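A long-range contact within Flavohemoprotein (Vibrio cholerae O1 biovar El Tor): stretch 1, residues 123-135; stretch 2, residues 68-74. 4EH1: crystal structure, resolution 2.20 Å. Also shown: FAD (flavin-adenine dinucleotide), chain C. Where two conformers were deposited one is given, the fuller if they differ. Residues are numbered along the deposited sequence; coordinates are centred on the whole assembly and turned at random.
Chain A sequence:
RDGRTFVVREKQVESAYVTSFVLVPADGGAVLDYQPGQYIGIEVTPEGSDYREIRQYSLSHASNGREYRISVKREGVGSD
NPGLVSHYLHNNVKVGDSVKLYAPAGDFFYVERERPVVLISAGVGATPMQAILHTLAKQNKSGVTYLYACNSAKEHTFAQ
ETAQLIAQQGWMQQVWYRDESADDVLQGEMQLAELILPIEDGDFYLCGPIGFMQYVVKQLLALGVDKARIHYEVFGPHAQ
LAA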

# COMPACT_ATOMS: atom_id res chain seq x y z
N GLY A 123 8.25 -12.72 -11.41
CA GLY A 123 8.48 -11.97 -10.19
C GLY A 123 8.39 -10.48 -10.45
O GLY A 123 7.41 -10.00 -11.00
N VAL A 124 9.43 -9.76 -10.08
CA VAL A 124 9.40 -8.31 -10.13
C VAL A 124 9.77 -7.81 -11.54
O VAL A 124 9.64 -6.62 -11.86
CB VAL A 124 10.29 -7.69 -9.03
CG1 VAL A 124 11.77 -7.75 -9.42
CG2 VAL A 124 9.80 -6.26 -8.67
N GLY A 125 10.17 -8.76 -12.38
CA GLY A 125 10.34 -8.53 -13.81
C GLY A 125 9.08 -7.95 -14.44
O GLY A 125 9.12 -7.33 -15.51
N ALA A 126 7.95 -8.15 -13.78
CA ALA A 126 6.68 -7.63 -14.27
C ALA A 126 6.61 -6.08 -14.29
O ALA A 126 5.81 -5.53 -15.02
CB ALA A 126 5.50 -8.22 -13.46
N THR A 127 7.43 -5.41 -13.50
CA THR A 127 7.33 -3.96 -13.35
C THR A 127 7.45 -3.20 -14.71
O THR A 127 6.52 -2.48 -15.09
CB THR A 127 8.32 -3.41 -12.27
OG1 THR A 127 8.10 -4.08 -11.03
CG2 THR A 127 8.13 -1.92 -12.07
N PRO A 128 8.55 -3.38 -15.46
CA PRO A 128 8.57 -2.66 -16.74
C PRO A 128 7.49 -3.14 -17.72
O PRO A 128 7.02 -2.34 -18.53
CB PRO A 128 9.96 -2.94 -17.29
CG PRO A 128 10.38 -4.24 -16.58
CD PRO A 128 9.81 -4.11 -15.23
N MET A 129 7.11 -4.42 -17.64
CA MET A 129 6.08 -4.96 -18.49
C MET A 129 4.77 -4.26 -18.21
O MET A 129 3.96 -4.11 -19.12
CB MET A 129 5.88 -6.45 -18.28
CG MET A 129 7.06 -7.29 -18.70
SD MET A 129 7.71 -6.86 -20.35
CE MET A 129 9.08 -8.01 -20.30
N GLN A 130 4.57 -3.84 -16.97
CA GLN A 130 3.37 -3.08 -16.64
C GLN A 130 3.30 -1.70 -17.34
O GLN A 130 2.21 -1.26 -17.75
CB GLN A 130 3.24 -2.92 -15.13
CG GLN A 130 1.76 -2.84 -14.67
CD GLN A 130 0.98 -4.15 -14.90
OE1 GLN A 130 1.55 -5.20 -15.22
NE2 GLN A 130 -0.33 -4.07 -14.76
N ALA A 131 4.43 -1.01 -17.46
CA ALA A 131 4.50 0.26 -18.18
C ALA A 131 4.14 -0.00 -19.63
O ALA A 131 3.41 0.76 -20.24
CB ALA A 131 5.91 0.92 -18.07
N ILE A 132 4.62 -1.12 -20.16
CA ILE A 132 4.36 -1.46 -21.55
C ILE A 132 2.88 -1.80 -21.77
O ILE A 132 2.27 -1.26 -22.69
CB ILE A 132 5.27 -2.59 -22.04
CG1 ILE A 132 6.75 -2.14 -21.97
CG2 ILE A 132 4.88 -3.01 -23.47
CD1 ILE A 132 7.76 -3.21 -22.41
N LEU A 133 2.31 -2.66 -20.93
CA LEU A 133 0.88 -2.90 -21.00
C LEU A 133 0.06 -1.62 -21.01
O LEU A 133 -0.83 -1.46 -21.83
CB LEU A 133 0.39 -3.70 -19.81
CG LEU A 133 0.71 -5.19 -19.78
CD1 LEU A 133 0.23 -5.78 -18.43
CD2 LEU A 133 0.09 -5.91 -20.98
N HIS A 134 0.33 -0.73 -20.06
CA HIS A 134 -0.46 0.50 -19.99
C HIS A 134 -0.32 1.36 -21.24
O HIS A 134 -1.31 1.97 -21.70
CB HIS A 134 -0.16 1.31 -18.74
CG HIS A 134 -0.83 0.78 -17.51
ND1 HIS A 134 -2.20 0.81 -17.35
CD2 HIS A 134 -0.33 0.23 -16.38
CE1 HIS A 134 -2.51 0.30 -16.17
NE2 HIS A 134 -1.39 -0.07 -15.57
N THR A 135 0.89 1.40 -21.80
CA THR A 135 1.14 2.18 -23.03
C THR A 135 0.39 1.58 -24.21
O THR A 135 -0.22 2.30 -24.99
CB THR A 135 2.66 2.23 -23.38
OG1 THR A 135 3.37 2.74 -22.27
CG2 THR A 135 2.90 3.16 -24.59
PA FAD C . 21.21 -4.55 -1.61
O1A FAD C . 21.91 -3.92 -2.69
O2A FAD C . 21.40 -4.16 -0.26
O5B FAD C . 21.57 -6.05 -1.66
C5B FAD C . 21.83 -6.70 -2.88
C4B FAD C . 22.00 -8.20 -2.75
O4B FAD C . 23.24 -8.53 -2.16
C3B FAD C . 20.92 -8.75 -1.86
O3B FAD C . 20.58 -10.03 -2.34
C2B FAD C . 21.60 -8.89 -0.54
O2B FAD C . 21.00 -9.96 0.12
C1B FAD C . 23.03 -9.13 -0.90
N9A FAD C . 23.89 -8.49 0.09
C8A FAD C . 23.78 -7.26 0.55
N7A FAD C . 24.71 -7.00 1.46
C5A FAD C . 25.44 -8.09 1.59
C6A FAD C . 26.58 -8.48 2.41
N6A FAD C . 27.14 -7.63 3.27
N1A FAD C . 27.01 -9.72 2.25
C2A FAD C . 26.46 -10.55 1.40
N3A FAD C . 25.43 -10.27 0.64
C4A FAD C . 24.88 -9.07 0.69
N1 FAD C . 14.06 -3.64 -8.41
C2 FAD C . 12.75 -3.49 -8.19
O2 FAD C . 12.32 -3.80 -7.11
N3 FAD C . 11.90 -3.02 -9.08
C4 FAD C . 12.28 -2.64 -10.27
O4 FAD C . 11.46 -2.21 -11.03
C4X FAD C . 13.70 -2.78 -10.60
N5 FAD C . 14.17 -2.44 -11.78
C5X FAD C . 15.45 -2.58 -12.06
C6 FAD C . 15.89 -2.21 -13.29
C7 FAD C . 17.20 -2.35 -13.63
C7M FAD C . 17.67 -1.96 -14.97
C8 FAD C . 18.15 -2.87 -12.65
C8M FAD C . 19.57 -2.99 -13.05
C9 FAD C . 17.72 -3.23 -11.40
C9A FAD C . 16.40 -3.11 -11.08
N10 FAD C . 15.94 -3.48 -9.82
C10 FAD C . 14.59 -3.32 -9.57
C1' FAD C . 16.86 -3.97 -8.81
C2' FAD C . 17.14 -2.87 -7.79
O2' FAD C . 17.80 -1.75 -8.34
C3' FAD C . 18.02 -3.25 -6.61
O3' FAD C . 19.21 -3.86 -7.03
C4' FAD C . 17.32 -4.05 -5.53
O4' FAD C . 16.19 -3.33 -5.10
C5' FAD C . 18.21 -4.39 -4.34
O5' FAD C . 18.71 -3.29 -3.65
P FAD C . 18.84 -3.23 -2.12
O1P FAD C . 19.57 -2.04 -1.83
O2P FAD C . 17.56 -3.39 -1.55
O3P FAD C . 19.68 -4.49 -1.83
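Stretch 2 (68-74) YRISVKR

A strand that packs on a helix can offer only every second side chain to it, and the contact between residues 68-74 and 123-135 of this flavohemoprotein illustrates the rule compactly. Residues 68-73 form an extended strand, while stretch 1 has, after Gly123, a short 3-10 segment at Val124 and Gly125 and runs on into a helix. The two elements are close to antiparallel: their N-to-C directions make an angle of 154°, and their axes approach to 8.7 Å. Walking up the strand therefore means walking back down the helix toward its first turn.

Tyr68, at the start, has its side chain out of reach of the helix. Arg69 is the first residue to point toward it, and its side chain, t at chi1 and chi2 but p at chi3, reaches the later turns. Arg69 NH2 lies 3.6 Å from Gln130 CG, which sits at the edge of the guanidinium, near its plane. Arg69 NH2 is also 4.1 Å from His134 NE2, one helical turn further on. No hydrogen bond joins these residues; the polar atoms of the guanidinium are satisfied elsewhere in the structure. Ile70 then turns its CB away, as the alternation requires.

Ser71 points back toward the helix, where the backbones come close: its CA is 6.2 Å from the CA of Thr127, and Ser71 CB lies 3.7 Å from Thr127 OG1. The same OG1 is 3.5 Å from Ser71 O, yet its hydrogen bond goes to Val124 O at 3.1 Å, within its own stretch. Ser71 O in turn accepts a hydrogen bond from FAD N3 at 2.9 Å. The flavin thus borders both elements, with Thr127 CG2 3.5 Å from FAD O4.

Val72 again points away, although its CA passes 3.4 Å from FAD O2. Lys73 restores the inward direction: Lys73 CA is 6.5 Å from Val124 CA, and Lys73 CB is 3.7 Å from Val124 CG2. Beyond this aliphatic contact the lysine, t at all four chi angles, leads its end away. A water weakly bridges the two residues, accepting from Lys73 NZ at 3.5 Å and from Val124 N at 3.4 Å. The backbone of Lys73 serves the cofactor as well, its N donating to FAD O2 at 2.9 Å. Arg74 leaves the strand and makes no contact with the helix. The whole interface buries 261 Å² without one direct hydrogen bond between the stretches, so packing and a shared ligand mark this junction.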

# COMPACT_ATOMS: atom_id res chain seq x y z
N TYR A 68 5.41 9.70 -11.67
CA TYR A 68 6.02 8.41 -11.95
C TYR A 68 5.48 7.37 -10.97
O TYR A 68 5.24 7.65 -9.80
CB TYR A 68 7.53 8.51 -11.77
CG TYR A 68 8.28 9.36 -12.79
CD1 TYR A 68 7.95 9.33 -14.15
CD2 TYR A 68 9.34 10.16 -12.39
CE1 TYR A 68 8.66 10.09 -15.08
CE2 TYR A 68 10.04 10.94 -13.31
CZ TYR A 68 9.71 10.89 -14.65
OH TYR A 68 10.41 11.66 -15.55
N ARG A 69 5.28 6.15 -11.45
CA ARG A 69 5.09 5.03 -10.53
C ARG A 69 6.25 4.02 -10.69
O ARG A 69 6.63 3.63 -11.81
CB ARG A 69 3.75 4.34 -10.75
CG ARG A 69 3.50 3.16 -9.79
CD ARG A 69 2.12 2.54 -10.00
NE ARG A 69 2.15 1.57 -11.08
CZ ARG A 69 1.09 0.86 -11.45
NH1 ARG A 69 -0.07 1.01 -10.82
NH2 ARG A 69 1.19 -0.02 -12.44
N ILE A 70 6.82 3.62 -9.55
CA ILE A 70 7.76 2.50 -9.53
C ILE A 70 7.23 1.43 -8.58
O ILE A 70 6.38 1.71 -7.73
CB ILE A 70 9.14 2.91 -9.03
CG1 ILE A 70 9.01 3.49 -7.63
CG2 ILE A 70 9.85 3.91 -10.02
CD1 ILE A 70 10.40 3.67 -6.96
N SER A 71 7.74 0.22 -8.72
CA SER A 71 7.26 -0.92 -7.93
C SER A 71 8.46 -1.72 -7.45
O SER A 71 9.24 -2.27 -8.25
CB SER A 71 6.34 -1.81 -8.77
OG SER A 71 5.33 -1.03 -9.41
N VAL A 72 8.55 -1.83 -6.13
CA VAL A 72 9.78 -2.17 -5.46
C VAL A 72 9.64 -3.47 -4.65
O VAL A 72 8.80 -3.58 -3.76
CB VAL A 72 10.18 -1.01 -4.52
CG1 VAL A 72 11.35 -1.43 -3.65
CG2 VAL A 72 10.44 0.31 -5.34
N LYS A 73 10.46 -4.45 -4.99
CA LYS A 73 10.44 -5.70 -4.25
C LYS A 73 11.36 -5.63 -3.02
O LYS A 73 12.54 -5.32 -3.14
CB LYS A 73 10.85 -6.86 -5.13
CG LYS A 73 10.68 -8.18 -4.35
CD LYS A 73 11.28 -9.39 -5.02
CE LYS A 73 11.47 -10.50 -3.96
NZ LYS A 73 11.92 -11.80 -4.50
N ARG A 74 10.79 -5.90 -1.85
CA ARG A 74 11.54 -6.12 -0.62
C ARG A 74 12.55 -7.25 -0.88
O ARG A 74 12.15 -8.41 -0.96
CB ARG A 74 10.54 -6.56 0.47
CG ARG A 74 10.87 -6.16 1.90
CD ARG A 74 9.60 -5.79 2.69
NE ARG A 74 8.78 -6.93 3.10
CZ ARG A 74 7.49 -7.11 2.77
NH1 ARG A 74 6.84 -6.22 2.01
NH2 ARG A 74 6.85 -8.18 3.20
O HOH W 1 11.28 -11.62 -7.91